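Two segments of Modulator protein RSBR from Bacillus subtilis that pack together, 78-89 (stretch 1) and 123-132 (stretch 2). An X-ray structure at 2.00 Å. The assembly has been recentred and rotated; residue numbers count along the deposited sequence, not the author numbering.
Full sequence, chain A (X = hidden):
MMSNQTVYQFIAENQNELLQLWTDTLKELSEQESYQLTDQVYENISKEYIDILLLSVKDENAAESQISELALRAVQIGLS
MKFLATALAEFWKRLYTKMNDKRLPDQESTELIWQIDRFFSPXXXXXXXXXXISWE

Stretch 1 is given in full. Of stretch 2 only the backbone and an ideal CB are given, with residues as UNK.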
ATOM      1  N   GLY A  78     -14.958  11.967   4.620  1.00 32.94           N
ATOM      2  CA  GLY A  78     -14.452  12.624   3.397  1.00 35.21           C
ATOM      3  C   GLY A  78     -12.951  12.427   3.112  1.00 34.72           C
ATOM      4  O   GLY A  78     -12.382  13.114   2.267  1.00 35.22           O
ATOM      5  N   LEU A  79     -12.287  11.511   3.804  1.00 33.07           N
ATOM      6  CA  LEU A  79     -10.880  11.143   3.414  1.00 32.43           C
ATOM      7  C   LEU A  79     -10.980  10.287   2.145  1.00 32.88           C
ATOM      8  O   LEU A  79     -11.735   9.356   2.092  1.00 32.92           O
ATOM      9  CB  LEU A  79     -10.134  10.406   4.490  1.00 32.08           C
ATOM     10  CG  LEU A  79     -10.136  11.069   5.871  1.00 35.92           C
ATOM     11  CD1 LEU A  79      -9.232  10.109   6.703  1.00 35.35           C
ATOM     12  CD2 LEU A  79      -9.631  12.525   5.795  1.00 39.11           C
ATOM     13  N   SER A  80     -10.270  10.663   1.095  1.00 32.85           N
ATOM     14  CA  SER A  80     -10.156   9.790  -0.097  1.00 31.73           C
ATOM     15  C   SER A  80      -9.273   8.626   0.152  1.00 28.98           C
ATOM     16  O   SER A  80      -8.520   8.578   1.126  1.00 28.75           O
ATOM     17  CB  SER A  80      -9.556  10.583  -1.260  1.00 33.63           C
ATOM     18  OG  SER A  80      -8.262  11.051  -0.988  1.00 31.91           O
HETATM   19  N   MSE A  81      -9.337   7.661  -0.774  1.00 30.81           N
HETATM   20  CA  MSE A  81      -8.541   6.443  -0.706  1.00 30.21           C
HETATM   21  C   MSE A  81      -7.125   6.904  -0.883  1.00 28.99           C
HETATM   22  O   MSE A  81      -6.231   6.379  -0.267  1.00 33.06           O
HETATM   23  CB  MSE A  81      -8.929   5.428  -1.792  1.00 30.02           C
HETATM   24  CG  MSE A  81      -7.980   4.402  -1.978  1.00 30.60           C
HETATM   25 SE   MSE A  81      -7.992   3.039  -0.586  1.00 48.12          SE
HETATM   26  CE  MSE A  81      -6.691   3.242  -0.476  1.00 37.55           C
ATOM     27  N   LYS A  82      -6.923   7.816  -1.796  1.00 29.82           N
ATOM     28  CA  LYS A  82      -5.587   8.404  -2.076  1.00 29.77           C
ATOM     29  C   LYS A  82      -4.971   8.926  -0.764  1.00 28.48           C
ATOM     30  O   LYS A  82      -3.813   8.676  -0.457  1.00 29.91           O
ATOM     31  CB  LYS A  82      -5.708   9.558  -3.142  1.00 29.98           C
ATOM     32  CG  LYS A  82      -4.387  10.145  -3.463  1.00 35.03           C
ATOM     33  CD  LYS A  82      -3.588   9.204  -4.431  1.00 42.16           C
ATOM     34  CE  LYS A  82      -2.170   9.760  -4.939  1.00 45.60           C
ATOM     35  NZ  LYS A  82      -1.326   9.046  -6.092  1.00 41.09           N
ATOM     36  N   PHE A  83      -5.726   9.777  -0.032  1.00 29.74           N
ATOM     37  CA  PHE A  83      -5.298  10.360   1.244  1.00 29.04           C
ATOM     38  C   PHE A  83      -5.008   9.266   2.275  1.00 30.59           C
ATOM     39  O   PHE A  83      -3.957   9.240   2.949  1.00 30.68           O
ATOM     40  CB  PHE A  83      -6.446  11.256   1.829  1.00 32.08           C
ATOM     41  CG  PHE A  83      -6.074  11.917   3.120  1.00 31.90           C
ATOM     42  CD1 PHE A  83      -5.496  13.171   3.117  1.00 34.23           C
ATOM     43  CD2 PHE A  83      -6.188  11.274   4.288  1.00 34.08           C
ATOM     44  CE1 PHE A  83      -5.076  13.784   4.381  1.00 36.60           C
ATOM     45  CE2 PHE A  83      -5.863  11.879   5.534  1.00 36.02           C
ATOM     46  CZ  PHE A  83      -5.253  13.141   5.557  1.00 32.01           C
ATOM     47  N   LEU A  84      -5.943   8.350   2.401  1.00 28.71           N
ATOM     48  CA  LEU A  84      -5.760   7.265   3.330  1.00 30.68           C
ATOM     49  C   LEU A  84      -4.522   6.455   3.034  1.00 29.97           C
ATOM     50  O   LEU A  84      -3.743   6.204   3.957  1.00 30.96           O
ATOM     51  CB  LEU A  84      -7.029   6.398   3.398  1.00 30.43           C
ATOM     52  CG  LEU A  84      -6.914   5.181   4.337  1.00 33.34           C
ATOM     53  CD1 LEU A  84      -6.756   5.681   5.741  1.00 35.46           C
ATOM     54  CD2 LEU A  84      -8.135   4.452   4.235  1.00 39.01           C
ATOM     55  N   ALA A  85      -4.347   6.045   1.771  1.00 31.19           N
ATOM     56  CA  ALA A  85      -3.213   5.202   1.404  1.00 30.33           C
ATOM     57  C   ALA A  85      -1.904   5.986   1.525  1.00 30.07           C
ATOM     58  O   ALA A  85      -0.936   5.495   1.981  1.00 30.46           O
ATOM     59  CB  ALA A  85      -3.412   4.670  -0.004  1.00 30.16           C
ATOM     60  N   THR A  86      -1.904   7.283   1.248  1.00 29.52           N
ATOM     61  CA  THR A  86      -0.711   8.085   1.474  1.00 29.38           C
ATOM     62  C   THR A  86      -0.359   8.176   2.939  1.00 29.60           C
ATOM     63  O   THR A  86       0.799   8.021   3.274  1.00 29.28           O
ATOM     64  CB  THR A  86      -0.887   9.496   0.820  1.00 29.48           C
ATOM     65  OG1 THR A  86      -1.302   9.319  -0.547  1.00 28.64           O
ATOM     66  CG2 THR A  86       0.398  10.407   0.964  1.00 31.93           C
ATOM     67  N   ALA A  87      -1.351   8.432   3.809  1.00 29.91           N
ATOM     68  CA  ALA A  87      -1.177   8.479   5.221  1.00 30.65           C
ATOM     69  C   ALA A  87      -0.625   7.234   5.838  1.00 31.39           C
ATOM     70  O   ALA A  87       0.337   7.231   6.617  1.00 31.63           O
ATOM     71  CB  ALA A  87      -2.497   8.833   5.929  1.00 31.62           C
ATOM     72  N   LEU A  88      -1.265   6.132   5.531  1.00 32.20           N
ATOM     73  CA  LEU A  88      -0.768   4.859   6.057  1.00 31.96           C
ATOM     74  C   LEU A  88       0.697   4.559   5.640  1.00 31.73           C
ATOM     75  O   LEU A  88       1.454   3.988   6.472  1.00 32.50           O
ATOM     76  CB  LEU A  88      -1.707   3.727   5.679  1.00 32.67           C
ATOM     77  CG  LEU A  88      -3.103   3.832   6.218  1.00 34.14           C
ATOM     78  CD1 LEU A  88      -3.878   2.490   6.203  1.00 35.86           C
ATOM     79  CD2 LEU A  88      -3.100   4.325   7.678  1.00 32.59           C
ATOM     80  N   ALA A  89       1.029   4.814   4.384  1.00 31.39           N
ATOM     81  CA  ALA A  89       2.455   4.691   3.848  1.00 33.22           C
ATOM     82  C   ALA A  89       3.437   5.532   4.693  1.00 34.15           C
ATOM     83  O   ALA A  89       4.472   5.061   5.170  1.00 34.66           O
ATOM     84  CB  ALA A  89       2.517   5.043   2.384  1.00 31.82           C
ATOM     85  N   UNK A 123      -2.436  -5.595   7.352  1.00 29.00           N
ATOM     86  CA  UNK A 123      -3.356  -4.671   8.027  1.00 29.63           C
ATOM     87  C   UNK A 123      -3.809  -3.575   7.109  1.00 26.92           C
ATOM     88  O   UNK A 123      -5.002  -3.343   6.891  1.00 27.14           O
ATOM     89  CB  UNK A 123      -2.700  -4.060   9.267  1.00 29.63           C
ATOM     90  N   UNK A 124      -2.831  -2.903   6.488  1.00 28.40           N
ATOM     91  CA  UNK A 124      -3.191  -1.812   5.569  1.00 28.41           C
ATOM     92  C   UNK A 124      -3.980  -2.237   4.369  1.00 29.10           C
ATOM     93  O   UNK A 124      -4.857  -1.503   3.943  1.00 29.32           O
ATOM     94  CB  UNK A 124      -1.925  -1.103   5.084  1.00 28.41           C
ATOM     95  N   UNK A 125      -3.631  -3.368   3.785  1.00 28.50           N
ATOM     96  CA  UNK A 125      -4.397  -3.915   2.607  1.00 28.72           C
ATOM     97  C   UNK A 125      -5.853  -4.208   2.995  1.00 28.02           C
ATOM     98  O   UNK A 125      -6.770  -3.974   2.247  1.00 28.93           O
ATOM     99  CB  UNK A 125      -3.743  -5.194   2.080  1.00 28.72           C
ATOM    100  N   UNK A 126      -6.046  -4.656   4.204  1.00 27.95           N
ATOM    101  CA  UNK A 126      -7.381  -4.991   4.700  1.00 29.93           C
ATOM    102  C   UNK A 126      -8.135  -3.672   4.953  1.00 26.73           C
ATOM    103  O   UNK A 126      -9.326  -3.563   4.746  1.00 28.77           O
ATOM    104  CB  UNK A 126      -7.304  -5.841   5.970  1.00 29.93           C
ATOM    105  N   UNK A 127      -7.465  -2.704   5.512  1.00 28.78           N
ATOM    106  CA  UNK A 127      -8.077  -1.388   5.568  1.00 28.54           C
ATOM    107  C   UNK A 127      -8.508  -0.846   4.188  1.00 29.69           C
ATOM    108  O   UNK A 127      -9.648  -0.291   4.023  1.00 29.73           O
ATOM    109  CB  UNK A 127      -7.098  -0.410   6.220  1.00 28.54           C
ATOM    110  N   UNK A 128      -7.616  -0.915   3.215  1.00 28.89           N
ATOM    111  CA  UNK A 128      -7.949  -0.421   1.883  1.00 28.04           C
ATOM    112  C   UNK A 128      -9.212  -1.204   1.390  1.00 28.09           C
ATOM    113  O   UNK A 128     -10.129  -0.644   0.793  1.00 26.27           O
ATOM    114  CB  UNK A 128      -6.767  -0.593   0.927  1.00 28.04           C
ATOM    115  N   UNK A 129      -9.187  -2.541   1.587  1.00 28.25           N
ATOM    116  CA  UNK A 129     -10.320  -3.370   1.134  1.00 29.13           C
ATOM    117  C   UNK A 129     -11.642  -2.899   1.719  1.00 27.82           C
ATOM    118  O   UNK A 129     -12.627  -2.797   1.042  1.00 27.84           O
ATOM    119  CB  UNK A 129     -10.090  -4.835   1.511  1.00 29.13           C
ATOM    120  N   UNK A 130     -11.644  -2.600   3.020  1.00 28.06           N
ATOM    121  CA  UNK A 130     -12.920  -2.222   3.747  1.00 29.14           C
ATOM    122  C   UNK A 130     -13.343  -0.826   3.367  1.00 29.05           C
ATOM    123  O   UNK A 130     -14.499  -0.547   3.233  1.00 29.62           O
ATOM    124  CB  UNK A 130     -12.746  -2.298   5.265  1.00 29.14           C
ATOM    125  N   UNK A 131     -12.366  -0.010   3.036  1.00 30.97           N
ATOM    126  CA  UNK A 131     -12.642   1.324   2.500  1.00 28.82           C
ATOM    127  C   UNK A 131     -13.476   1.220   1.197  1.00 30.02           C
ATOM    128  O   UNK A 131     -14.562   1.872   1.001  1.00 30.27           O
ATOM    129  CB  UNK A 131     -11.332   2.070   2.241  1.00 28.82           C
ATOM    130  N   UNK A 132     -12.950   0.431   0.259  1.00 30.96           N
ATOM    131  CA  UNK A 132     -13.568   0.239  -1.054  1.00 31.95           C
ATOM    132  C   UNK A 132     -14.931  -0.449  -0.907  1.00 32.43           C
ATOM    133  O   UNK A 132     -15.890  -0.047  -1.558  1.00 32.30           O
ATOM    134  CB  UNK A 132     -12.651  -0.583  -1.962  1.00 31.95           C
TER

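Stretch 2 is helical throughout and runs nearly antiparallel to helix 81-89 of stretch 1, their axes 168° apart in direction and 10.9 Å apart at closest approach. Every position of the second segment has helical backbone angles, so CA-to-CB direction and surroundings must discriminate among side chains.

Position 123 points sideways, with nothing of stretch 1 within 5.5 Å of its ideal CB; the backbone leaves the choice wide. It is Ile123, which makes no contact here.

Position 124 points toward stretch 1. Its CA is 7.1 Å from Leu88 CA, which sets the register, and its ideal CB lies 4.2 Å from Leu88 CD1, so a side chain here would meet the Leu88 methyl early. An apolar residue could cover that methyl, while a polar one could reach the carbonyl of Leu88, directly or through a water. The residue is Asn124, chi1 m. Its OD1 approaches Leu88 CD1 at 3.5 Å, a van der Waals contact, and is hydrogen-bonded elsewhere in the structure. Asn124 ND2 donates to a water, ND2 to water O 2.9 Å, and that water donates to Leu88 O, water O to Leu88 O 2.6 Å, bridging the helices.

Positions 125 and 126 find no partner in stretch 1: 125 points away and 126 is out of reach. Many residues would fit; they are Thr125 and Glu126.

Position 127 points toward two leucines, its ideal CB 4.3 Å from Leu88 CD1 and 5.4 Å from Leu84 CD2. Methyl groups on offer favour an aliphatic residue: valine, leucine, isoleucine or methionine. Ile127 has its CG2 3.9 Å from Leu84 CD2 and its CD1 4.0 Å from Leu88 CD1, so it touches both.

Position 128 points sideways, but its ideal CB is 4.1 Å from Met81 CE, and Ala85 offers only a small methyl. A long or flat apolar side chain could extend over that low surface. Phe128, chi1 m, brings its ring end nearer than its CB direction suggests: CE1 lies 3.8 Å from Ala85 CB and 3.9 Å from Leu88 CD1, and CD1 lies 3.4 Å from Met81 CE. The selenium of Met81, a selenomethionine, is 4.8 Å from the ring centroid, in an oblique approach.

Positions 129 and 130 have no contact with stretch 1, 129 pointing away and 130 out of reach. Stretch 1 sets no requirement at either, so many side chains would serve, polar ones included. They are Asn129 and Gln130.

Position 131 points toward stretch 1, its ideal CB 4.5 Å from both Leu84 CD2 and Met81 SE. Beyond this apolar entrance lies the carbonyl of Leu79, one residue before the N-cap Ser80. Leucine or phenylalanine would suit the entrance, but a long side chain ending in a donor could also use the acceptor. Tyr131, chi1 t, does both: its CD1 packs 3.7 Å from Leu84 CD2, its CE2 lies 3.7 Å from Met81 CB, and its OH donates to Leu79 O at 2.6 Å. Met81 CA sits over one ring face, while Leu79 O lies at the edge.

Position 132 points sideways into no contact, placing little demand on identity. It is Ser132.

Stretch 2, residues 123-132: INTEIFNQYS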
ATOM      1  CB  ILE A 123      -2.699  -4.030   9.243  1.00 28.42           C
ATOM      2  CG1 ILE A 123      -2.296  -5.067  10.241  1.00 30.56           C
ATOM      3  CG2 ILE A 123      -3.583  -2.984   9.857  1.00 32.76           C
ATOM      4  CD1 ILE A 123      -1.302  -4.593  11.446  1.00 29.29           C
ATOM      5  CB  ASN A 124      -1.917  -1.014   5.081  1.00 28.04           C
ATOM      6  CG  ASN A 124      -1.212  -0.309   6.230  1.00 28.54           C
ATOM      7  OD1 ASN A 124      -1.840  -0.074   7.296  1.00 33.03           O
ATOM      8  ND2 ASN A 124       0.052   0.012   6.039  1.00 26.31           N
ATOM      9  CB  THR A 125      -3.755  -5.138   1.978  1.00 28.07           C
ATOM     10  OG1 THR A 125      -3.728  -6.229   2.907  1.00 32.98           O
ATOM     11  CG2 THR A 125      -2.399  -4.828   1.403  1.00 31.86           C
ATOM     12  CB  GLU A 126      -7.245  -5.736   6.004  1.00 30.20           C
ATOM     13  CG  GLU A 126      -8.525  -6.384   6.457  1.00 36.58           C
ATOM     14  CD  GLU A 126      -9.093  -7.347   5.404  1.00 42.71           C
ATOM     15  OE1 GLU A 126      -8.252  -8.041   4.822  1.00 40.09           O
ATOM     16  OE2 GLU A 126     -10.321  -7.275   5.102  1.00 49.26           O
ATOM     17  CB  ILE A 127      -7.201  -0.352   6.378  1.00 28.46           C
ATOM     18  CG1 ILE A 127      -7.046  -0.726   7.841  1.00 29.39           C
ATOM     19  CG2 ILE A 127      -7.746   1.103   6.193  1.00 29.87           C
ATOM     20  CD1 ILE A 127      -5.967   0.035   8.566  1.00 31.79           C
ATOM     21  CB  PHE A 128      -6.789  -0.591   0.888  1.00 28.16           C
ATOM     22  CG  PHE A 128      -5.529   0.093   1.255  1.00 29.81           C
ATOM     23  CD1 PHE A 128      -5.533   1.236   2.021  1.00 33.60           C
ATOM     24  CD2 PHE A 128      -4.356  -0.349   0.788  1.00 33.78           C
ATOM     25  CE1 PHE A 128      -4.348   1.862   2.361  1.00 34.78           C
ATOM     26  CE2 PHE A 128      -3.158   0.303   1.061  1.00 34.90           C
ATOM     27  CZ  PHE A 128      -3.186   1.410   1.915  1.00 33.39           C
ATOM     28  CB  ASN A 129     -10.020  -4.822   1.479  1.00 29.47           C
ATOM     29  CG  ASN A 129     -10.921  -5.810   0.759  1.00 32.43           C
ATOM     30  OD1 ASN A 129     -11.066  -5.794  -0.456  1.00 27.65           O
ATOM     31  ND2 ASN A 129     -11.558  -6.680   1.530  1.00 31.94           N
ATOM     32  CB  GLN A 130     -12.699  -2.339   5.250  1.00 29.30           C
ATOM     33  CG  GLN A 130     -12.718  -3.779   5.709  1.00 30.22           C
ATOM     34  CD  GLN A 130     -14.042  -4.533   5.381  1.00 33.17           C
ATOM     35  OE1 GLN A 130     -15.134  -4.054   5.602  1.00 37.57           O
ATOM     36  NE2 GLN A 130     -13.894  -5.721   4.982  1.00 35.66           N
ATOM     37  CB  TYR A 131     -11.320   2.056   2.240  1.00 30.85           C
ATOM     38  CG  TYR A 131     -11.548   3.448   1.775  1.00 29.52           C
ATOM     39  CD1 TYR A 131     -11.497   4.520   2.692  1.00 29.75           C
ATOM     40  CD2 TYR A 131     -11.918   3.705   0.498  1.00 31.31           C
ATOM     41  CE1 TYR A 131     -11.733   5.855   2.251  1.00 27.86           C
ATOM     42  CE2 TYR A 131     -12.158   5.039   0.053  1.00 30.04           C
ATOM     43  CZ  TYR A 131     -12.045   6.084   0.949  1.00 30.19           C
ATOM     44  OH  TYR A 131     -12.390   7.361   0.509  1.00 26.02           O
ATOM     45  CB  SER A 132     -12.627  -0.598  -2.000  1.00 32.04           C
ATOM     46  OG  SER A 132     -13.169  -0.695  -3.335  1.00 34.06           O
TER
HETATM   47  O   HOH W   1       1.303   1.819   7.933  1.00 28.09           O
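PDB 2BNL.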